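Long-range contact in 5'-Methylthioadenosine Nucleosidase (Arabidopsis thaliana, PDB 2H8G), which belongs to the phosphorylase superfamily as a nucleosidase-type alpha/beta protein and holds adenine in a pocket: residues G128-D140 / L165-D179. Residues are numbered along the deposited sequence; the frame is centred on the assembly and turned at random.
Sequences GDVFLVSDVVFHD and LKELNLKIGRLSTGD
Two parallel strands of the central mixed sheet of the phosphorylase-superfamily fold meet here, and Val136, Val137 and Phe138 run in step with Leu175, Ser176 and Thr177. Leu175 N donates to Asp135 O, Val137 N returns a bond to Leu175 O, Thr177 N reaches Val137 O at 2.8 Å and His139 N closes on Thr177 O. The first strand turns a corner at Ser134: before it, strand 130-133 crosses strand 171-177 at 56°, after it strand 135-138 lies at 23°. At the corner Ser134 N bonds Gly173 O. Just past it, Arg174 grips Asp135 side-on, NE to OD1 at 2.7 Å and NH2 to OD2 at 2.9 Å, its guanidinium plane turned 49° from the carboxylate; Gln157 also holds OD2, and Asn194 takes NH1. The Arg174 chain runs extended through its first two torsions and bends at chi3, which brings the NE/NH2 edge to the carboxylate: both oxygens lie near the guanidinium plane, while the nitrogens come from above the carboxylate plane.

On the steeper part, Lys171 lays CB over one face of the Phe131 ring, a CH-pi contact 3.7 Å from the centroid, and Leu132 CD2 meets Leu165 CD1 at 3.7 Å. A water joins Val130 O to Lys171 N. At the far end, nearer the adenine pocket, Thr177 O sits over one face of the His139 ring, and Asp179 N is received by Asp140 OD2 at 2.8 Å. Pocket residue Asp200 bonds Thr177 OG1, while Asp179 packs on Arg141 of the second subunit.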
ATOM      1  N   GLY A 128      17.705 -21.041  -2.657  1.00 21.12           N
ATOM      2  CA  GLY A 128      18.818 -20.697  -1.792  1.00 21.31           C
ATOM      3  C   GLY A 128      19.616 -19.483  -2.224  1.00 20.53           C
ATOM      4  O   GLY A 128      20.366 -18.925  -1.427  1.00 22.25           O
ATOM      5  N   ASP A 129      19.473 -19.073  -3.480  1.00 20.24           N
ATOM      6  CA  ASP A 129      20.196 -17.906  -3.969  1.00 21.13           C
ATOM      7  C   ASP A 129      19.704 -16.639  -3.288  1.00 19.25           C
ATOM      8  O   ASP A 129      18.504 -16.464  -3.086  1.00 18.94           O
ATOM      9  CB  ASP A 129      19.994 -17.707  -5.476  1.00 21.66           C
ATOM     10  CG  ASP A 129      20.714 -18.733  -6.315  1.00 23.97           C
ATOM     11  OD1 ASP A 129      21.665 -19.370  -5.817  1.00 25.12           O
ATOM     12  OD2 ASP A 129      20.334 -18.881  -7.495  1.00 24.41           O
ATOM     13  N   VAL A 130      20.636 -15.762  -2.930  1.00 19.87           N
ATOM     14  CA  VAL A 130      20.270 -14.485  -2.343  1.00 19.37           C
ATOM     15  C   VAL A 130      20.667 -13.465  -3.399  1.00 19.61           C
ATOM     16  O   VAL A 130      21.851 -13.269  -3.673  1.00 20.39           O
ATOM     17  CB  VAL A 130      21.016 -14.184  -1.040  1.00 19.96           C
ATOM     18  CG1 VAL A 130      20.562 -12.829  -0.502  1.00 20.26           C
ATOM     19  CG2 VAL A 130      20.743 -15.282  -0.019  1.00 20.09           C
ATOM     20  N   PHE A 131      19.658 -12.847  -4.000  1.00 17.21           N
ATOM     21  CA  PHE A 131      19.832 -11.864  -5.063  1.00 17.47           C
ATOM     22  C   PHE A 131      19.895 -10.413  -4.610  1.00 16.68           C
ATOM     23  O   PHE A 131      19.273 -10.026  -3.622  1.00 17.05           O
ATOM     24  CB  PHE A 131      18.662 -11.947  -6.050  1.00 17.06           C
ATOM     25  CG  PHE A 131      18.781 -13.032  -7.076  1.00 17.25           C
ATOM     26  CD1 PHE A 131      18.606 -14.371  -6.737  1.00 17.28           C
ATOM     27  CD2 PHE A 131      19.025 -12.705  -8.407  1.00 17.80           C
ATOM     28  CE1 PHE A 131      18.671 -15.364  -7.714  1.00 19.28           C
ATOM     29  CE2 PHE A 131      19.088 -13.689  -9.382  1.00 17.02           C
ATOM     30  CZ  PHE A 131      18.913 -15.020  -9.038  1.00 19.14           C
ATOM     31  N   LEU A 132      20.636  -9.616  -5.376  1.00 17.98           N
ATOM     32  CA  LEU A 132      20.717  -8.180  -5.157  1.00 19.83           C
ATOM     33  C   LEU A 132      19.833  -7.709  -6.319  1.00 21.42           C
ATOM     34  O   LEU A 132      20.079  -8.078  -7.463  1.00 25.69           O
ATOM     35  CB  LEU A 132      22.147  -7.675  -5.355  1.00 22.39           C
ATOM     36  CG  LEU A 132      22.405  -6.213  -4.995  1.00 26.52           C
ATOM     37  CD1 LEU A 132      22.159  -5.994  -3.508  1.00 25.91           C
ATOM     38  CD2 LEU A 132      23.839  -5.864  -5.350  1.00 25.45           C
ATOM     39  N   VAL A 133      18.805  -6.921  -6.039  1.00 20.08           N
ATOM     40  CA  VAL A 133      17.897  -6.471  -7.095  1.00 19.87           C
ATOM     41  C   VAL A 133      18.379  -5.254  -7.885  1.00 19.30           C
ATOM     42  O   VAL A 133      18.869  -4.289  -7.304  1.00 20.92           O
ATOM     43  CB  VAL A 133      16.503  -6.157  -6.496  1.00 19.08           C
ATOM     44  CG1 VAL A 133      15.598  -5.538  -7.552  1.00 19.13           C
ATOM     45  CG2 VAL A 133      15.881  -7.432  -5.949  1.00 19.07           C
ATOM     46  N   SER A 134      18.222  -5.304  -9.209  1.00 20.10           N
ATOM     47  CA  SER A 134      18.619  -4.203 -10.090  1.00 21.81           C
ATOM     48  C   SER A 134      17.528  -3.131 -10.131  1.00 20.94           C
ATOM     49  O   SER A 134      17.782  -1.959  -9.854  1.00 21.62           O
ATOM     50  CB  SER A 134      18.890  -4.725 -11.507  1.00 22.47           C
ATOM     51  OG  SER A 134      17.810  -5.500 -11.997  1.00 27.11           O
ATOM     52  N   ASP A 135      16.319  -3.538 -10.505  1.00 22.22           N
ATOM     53  CA  ASP A 135      15.176  -2.634 -10.533  1.00 21.59           C
ATOM     54  C   ASP A 135      13.943  -3.422 -10.132  1.00 19.80           C
ATOM     55  O   ASP A 135      13.978  -4.651 -10.058  1.00 17.58           O
ATOM     56  CB  ASP A 135      14.984  -1.973 -11.908  1.00 24.03           C
ATOM     57  CG  ASP A 135      14.958  -2.964 -13.050  1.00 26.18           C
ATOM     58  OD1 ASP A 135      14.618  -4.142 -12.829  1.00 29.87           O
ATOM     59  OD2 ASP A 135      15.262  -2.546 -14.188  1.00 31.22           O
ATOM     60  N   VAL A 136      12.854  -2.713  -9.872  1.00 17.96           N
ATOM     61  CA  VAL A 136      11.637  -3.358  -9.417  1.00 16.85           C
ATOM     62  C   VAL A 136      10.392  -2.803 -10.095  1.00 18.16           C
ATOM     63  O   VAL A 136      10.344  -1.636 -10.467  1.00 18.44           O
ATOM     64  CB  VAL A 136      11.516  -3.197  -7.885  1.00 19.02           C
ATOM     65  CG1 VAL A 136      11.389  -1.716  -7.525  1.00 18.71           C
ATOM     66  CG2 VAL A 136      10.350  -4.006  -7.363  1.00 19.01           C
ATOM     67  N   VAL A 137       9.396  -3.663 -10.260  1.00 15.86           N
ATOM     68  CA  VAL A 137       8.131  -3.297 -10.882  1.00 16.96           C
ATOM     69  C   VAL A 137       6.988  -4.022 -10.182  1.00 15.34           C
ATOM     70  O   VAL A 137       7.227  -4.931  -9.380  1.00 16.48           O
ATOM     71  CB  VAL A 137       8.087  -3.722 -12.377  1.00 18.93           C
ATOM     72  CG1 VAL A 137       9.154  -2.990 -13.165  1.00 19.01           C
ATOM     73  CG2 VAL A 137       8.283  -5.229 -12.503  1.00 18.29           C
ATOM     74  N   PHE A 138       5.758  -3.599 -10.476  1.00 16.51           N
ATOM     75  CA  PHE A 138       4.547  -4.256  -9.961  1.00 16.81           C
ATOM     76  C   PHE A 138       3.963  -5.029 -11.142  1.00 17.94           C
ATOM     77  O   PHE A 138       4.024  -4.551 -12.274  1.00 18.65           O
ATOM     78  CB  PHE A 138       3.447  -3.268  -9.551  1.00 16.87           C
ATOM     79  CG  PHE A 138       3.717  -2.500  -8.291  1.00 16.38           C
ATOM     80  CD1 PHE A 138       4.323  -1.254  -8.343  1.00 16.77           C
ATOM     81  CD2 PHE A 138       3.301  -2.991  -7.057  1.00 17.64           C
ATOM     82  CE1 PHE A 138       4.502  -0.497  -7.186  1.00 17.96           C
ATOM     83  CE2 PHE A 138       3.477  -2.245  -5.895  1.00 17.84           C
ATOM     84  CZ  PHE A 138       4.075  -0.996  -5.958  1.00 19.94           C
ATOM     85  N   HIS A 139       3.386  -6.200 -10.888  1.00 15.97           N
ATOM     86  CA  HIS A 139       2.752  -6.956 -11.968  1.00 17.31           C
ATOM     87  C   HIS A 139       1.237  -7.048 -11.792  1.00 17.72           C
ATOM     88  O   HIS A 139       0.550  -7.578 -12.664  1.00 19.64           O
ATOM     89  CB  HIS A 139       3.340  -8.370 -12.105  1.00 16.54           C
ATOM     90  CG  HIS A 139       3.400  -9.144 -10.823  1.00 16.92           C
ATOM     91  ND1 HIS A 139       2.299  -9.744 -10.247  1.00 20.21           N
ATOM     92  CD2 HIS A 139       4.446  -9.425 -10.014  1.00 13.05           C
ATOM     93  CE1 HIS A 139       2.669 -10.362  -9.137  1.00 15.51           C
ATOM     94  NE2 HIS A 139       3.966 -10.183  -8.973  1.00 19.61           N
ATOM     95  N   ASP A 140       0.705  -6.518 -10.691  1.00 15.25           N
ATOM     96  CA  ASP A 140      -0.733  -6.595 -10.450  1.00 16.00           C
ATOM     97  C   ASP A 140      -1.474  -5.266 -10.321  1.00 14.84           C
ATOM     98  O   ASP A 140      -2.548  -5.203  -9.719  1.00 17.14           O
ATOM     99  CB  ASP A 140      -1.006  -7.464  -9.213  1.00 15.36           C
ATOM    100  CG  ASP A 140      -0.549  -6.811  -7.916  1.00 17.90           C
ATOM    101  OD1 ASP A 140       0.256  -5.857  -7.963  1.00 18.27           O
ATOM    102  OD2 ASP A 140      -0.993  -7.278  -6.840  1.00 18.53           O
ATOM    103  N   LEU A 165      28.523  -5.599  -5.012  1.00 26.23           N
ATOM    104  CA  LEU A 165      28.305  -6.722  -5.911  1.00 28.91           C
ATOM    105  C   LEU A 165      29.620  -7.389  -6.320  1.00 30.16           C
ATOM    106  O   LEU A 165      29.686  -8.609  -6.457  1.00 32.24           O
ATOM    107  CB  LEU A 165      27.547  -6.241  -7.153  1.00 30.45           C
ATOM    108  CG  LEU A 165      26.949  -7.293  -8.089  1.00 31.44           C
ATOM    109  CD1 LEU A 165      25.917  -8.117  -7.341  1.00 33.65           C
ATOM    110  CD2 LEU A 165      26.304  -6.602  -9.282  1.00 33.42           C
ATOM    111  N   LYS A 166      30.663  -6.586  -6.501  1.00 30.90           N
ATOM    112  CA  LYS A 166      31.974  -7.096  -6.898  1.00 32.56           C
ATOM    113  C   LYS A 166      32.688  -7.814  -5.747  1.00 31.90           C
ATOM    114  O   LYS A 166      33.645  -8.563  -5.965  1.00 32.69           O
ATOM    115  CB  LYS A 166      32.841  -5.940  -7.412  1.00 34.80           C
ATOM    116  CG  LYS A 166      34.247  -6.346  -7.804  1.00 37.57           C
ATOM    117  CD  LYS A 166      34.223  -7.445  -8.848  1.00 38.28           C
ATOM    118  CE  LYS A 166      35.590  -8.084  -8.979  1.00 39.24           C
ATOM    119  NZ  LYS A 166      36.031  -8.644  -7.674  1.00 40.73           N
ATOM    120  N   GLU A 167      32.216  -7.583  -4.528  1.00 29.55           N
ATOM    121  CA  GLU A 167      32.802  -8.191  -3.340  1.00 29.26           C
ATOM    122  C   GLU A 167      32.051  -9.447  -2.918  1.00 27.46           C
ATOM    123  O   GLU A 167      32.653 -10.486  -2.642  1.00 26.75           O
ATOM    124  CB  GLU A 167      32.784  -7.186  -2.188  1.00 31.74           C
ATOM    125  CG  GLU A 167      33.146  -7.763  -0.831  1.00 35.86           C
ATOM    126  CD  GLU A 167      34.631  -7.735  -0.559  1.00 38.95           C
ATOM    127  OE1 GLU A 167      35.387  -8.424  -1.277  1.00 41.50           O
ATOM    128  OE2 GLU A 167      35.040  -7.014   0.376  1.00 40.52           O
ATOM    129  N   LEU A 168      30.727  -9.345  -2.867  1.00 25.92           N
ATOM    130  CA  LEU A 168      29.894 -10.467  -2.458  1.00 26.62           C
ATOM    131  C   LEU A 168      29.479 -11.371  -3.616  1.00 26.50           C
ATOM    132  O   LEU A 168      29.044 -12.500  -3.402  1.00 26.86           O
ATOM    133  CB  LEU A 168      28.650  -9.952  -1.729  1.00 27.32           C
ATOM    134  CG  LEU A 168      28.859  -9.347  -0.337  1.00 29.21           C
ATOM    135  CD1 LEU A 168      29.780  -8.148  -0.404  1.00 30.31           C
ATOM    136  CD2 LEU A 168      27.514  -8.941   0.239  1.00 29.56           C
ATOM    137  N   ASN A 169      29.621 -10.864  -4.837  1.00 25.66           N
ATOM    138  CA  ASN A 169      29.269 -11.610  -6.045  1.00 25.65           C
ATOM    139  C   ASN A 169      27.889 -12.248  -5.957  1.00 23.92           C
ATOM    140  O   ASN A 169      27.719 -13.454  -6.151  1.00 23.59           O
ATOM    141  CB  ASN A 169      30.324 -12.680  -6.334  1.00 27.13           C
ATOM    142  CG  ASN A 169      30.098 -13.379  -7.663  1.00 26.50           C
ATOM    143  OD1 ASN A 169      29.791 -12.741  -8.671  1.00 30.17           O
ATOM    144  ND2 ASN A 169      30.266 -14.691  -7.674  1.00 26.23           N
ATOM    145  N   LEU A 170      26.896 -11.422  -5.659  1.00 22.57           N
ATOM    146  CA  LEU A 170      25.531 -11.903  -5.571  1.00 22.04           C
ATOM    147  C   LEU A 170      24.940 -11.847  -6.969  1.00 21.94           C
ATOM    148  O   LEU A 170      25.352 -11.024  -7.788  1.00 22.80           O
ATOM    149  CB  LEU A 170      24.716 -11.008  -4.632  1.00 24.06           C
ATOM    150  CG  LEU A 170      25.210 -10.911  -3.186  1.00 23.96           C
ATOM    151  CD1 LEU A 170      24.361  -9.910  -2.413  1.00 27.55           C
ATOM    152  CD2 LEU A 170      25.142 -12.284  -2.537  1.00 25.38           C
ATOM    153  N   LYS A 171      24.002 -12.741  -7.256  1.00 20.29           N
ATOM    154  CA  LYS A 171      23.342 -12.725  -8.551  1.00 21.73           C
ATOM    155  C   LYS A 171      22.441 -11.499  -8.535  1.00 21.86           C
ATOM    156  O   LYS A 171      22.064 -11.015  -7.468  1.00 21.03           O
ATOM    157  CB  LYS A 171      22.506 -13.985  -8.743  1.00 23.09           C
ATOM    158  CG  LYS A 171      23.335 -15.254  -8.789  1.00 24.08           C
ATOM    159  CD  LYS A 171      22.454 -16.484  -8.781  1.00 29.94           C
ATOM    160  CE  LYS A 171      23.282 -17.730  -8.519  1.00 32.63           C
ATOM    161  NZ  LYS A 171      24.293 -17.959  -9.580  1.00 38.69           N
ATOM    162  N   ILE A 172      22.112 -10.984  -9.711  1.00 22.87           N
ATOM    163  CA  ILE A 172      21.254  -9.814  -9.795  1.00 22.14           C
ATOM    164  C   ILE A 172      20.117 -10.072 -10.776  1.00 22.20           C
ATOM    165  O   ILE A 172      20.209 -10.939 -11.643  1.00 24.02           O
ATOM    166  CB  ILE A 172      22.058  -8.562 -10.235  1.00 25.86           C
ATOM    167  CG1 ILE A 172      21.198  -7.305 -10.071  1.00 28.23           C
ATOM    168  CG2 ILE A 172      22.520  -8.720 -11.669  1.00 27.19           C
ATOM    169  CD1 ILE A 172      21.967  -5.996 -10.184  1.00 30.71           C
ATOM    170  N   GLY A 173      19.030  -9.330 -10.615  1.00 19.92           N
ATOM    171  CA  GLY A 173      17.896  -9.491 -11.498  1.00 19.63           C
ATOM    172  C   GLY A 173      16.797  -8.524 -11.129  1.00 17.60           C
ATOM    173  O   GLY A 173      16.883  -7.837 -10.109  1.00 18.93           O
ATOM    174  N   ARG A 174      15.772  -8.460 -11.970  1.00 17.56           N
ATOM    175  CA  ARG A 174      14.634  -7.584 -11.732  1.00 17.10           C
ATOM    176  C   ARG A 174      13.635  -8.305 -10.835  1.00 15.92           C
ATOM    177  O   ARG A 174      13.462  -9.521 -10.933  1.00 17.22           O
ATOM    178  CB  ARG A 174      13.968  -7.206 -13.065  1.00 18.03           C
ATOM    179  CG  ARG A 174      12.590  -6.581 -12.917  1.00 19.13           C
ATOM    180  CD  ARG A 174      12.056  -6.078 -14.248  1.00 21.48           C
ATOM    181  NE  ARG A 174      12.841  -4.951 -14.743  1.00 24.31           N
ATOM    182  CZ  ARG A 174      12.610  -4.327 -15.893  1.00 27.39           C
ATOM    183  NH1 ARG A 174      11.615  -4.720 -16.676  1.00 27.30           N
ATOM    184  NH2 ARG A 174      13.369  -3.302 -16.253  1.00 26.65           N
ATOM    185  N   LEU A 175      12.990  -7.536  -9.959  1.00 15.25           N
ATOM    186  CA  LEU A 175      11.998  -8.042  -9.025  1.00 15.50           C
ATOM    187  C   LEU A 175      10.607  -7.554  -9.435  1.00 16.14           C
ATOM    188  O   LEU A 175      10.435  -6.386  -9.780  1.00 17.20           O
ATOM    189  CB  LEU A 175      12.310  -7.526  -7.613  1.00 16.64           C
ATOM    190  CG  LEU A 175      11.271  -7.797  -6.517  1.00 16.56           C
ATOM    191  CD1 LEU A 175      11.111  -9.290  -6.325  1.00 16.74           C
ATOM    192  CD2 LEU A 175      11.704  -7.132  -5.212  1.00 18.05           C
ATOM    193  N   SER A 176       9.622  -8.447  -9.399  1.00 15.06           N
ATOM    194  CA  SER A 176       8.250  -8.087  -9.739  1.00 14.79           C
ATOM    195  C   SER A 176       7.392  -8.361  -8.506  1.00 16.51           C
ATOM    196  O   SER A 176       7.374  -9.484  -7.978  1.00 15.98           O
ATOM    197  CB  SER A 176       7.766  -8.898 -10.943  1.00 15.26           C
ATOM    198  OG  SER A 176       6.528  -8.391 -11.408  1.00 16.34           O
ATOM    199  N   THR A 177       6.697  -7.320  -8.061  1.00 14.46           N
ATOM    200  CA  THR A 177       5.868  -7.344  -6.865  1.00 14.72           C
ATOM    201  C   THR A 177       4.370  -7.396  -7.122  1.00 15.69           C
ATOM    202  O   THR A 177       3.867  -6.765  -8.050  1.00 15.69           O
ATOM    203  CB  THR A 177       6.150  -6.072  -6.026  1.00 15.14           C
ATOM    204  OG1 THR A 177       7.529  -6.067  -5.633  1.00 15.74           O
ATOM    205  CG2 THR A 177       5.246  -5.998  -4.801  1.00 17.24           C
ATOM    206  N   GLY A 178       3.668  -8.136  -6.272  1.00 15.13           N
ATOM    207  CA  GLY A 178       2.225  -8.232  -6.354  1.00 15.26           C
ATOM    208  C   GLY A 178       1.720  -8.684  -4.995  1.00 15.52           C
ATOM    209  O   GLY A 178       2.471  -9.296  -4.235  1.00 16.53           O
ATOM    210  N   ASP A 179       0.462  -8.412  -4.678  1.00 15.64           N
ATOM    211  CA  ASP A 179      -0.057  -8.820  -3.379  1.00 15.71           C
ATOM    212  C   ASP A 179      -0.576 -10.241  -3.264  1.00 16.85           C
ATOM    213  O   ASP A 179      -1.184 -10.594  -2.252  1.00 17.95           O
ATOM    214  CB  ASP A 179      -1.131  -7.849  -2.910  1.00 15.50           C
ATOM    215  CG  ASP A 179      -0.539  -6.590  -2.343  1.00 17.15           C
ATOM    216  OD1 ASP A 179      -0.441  -5.586  -3.077  1.00 18.65           O
ATOM    217  OD2 ASP A 179      -0.146  -6.616  -1.160  1.00 16.34           O
TER
HETATM  218  O   HOH W   1      23.485 -14.799  -5.227  1.00 29.45           O
HETATM  219  O   HOH W   2       0.685  -4.673  -5.524  1.00 17.82           O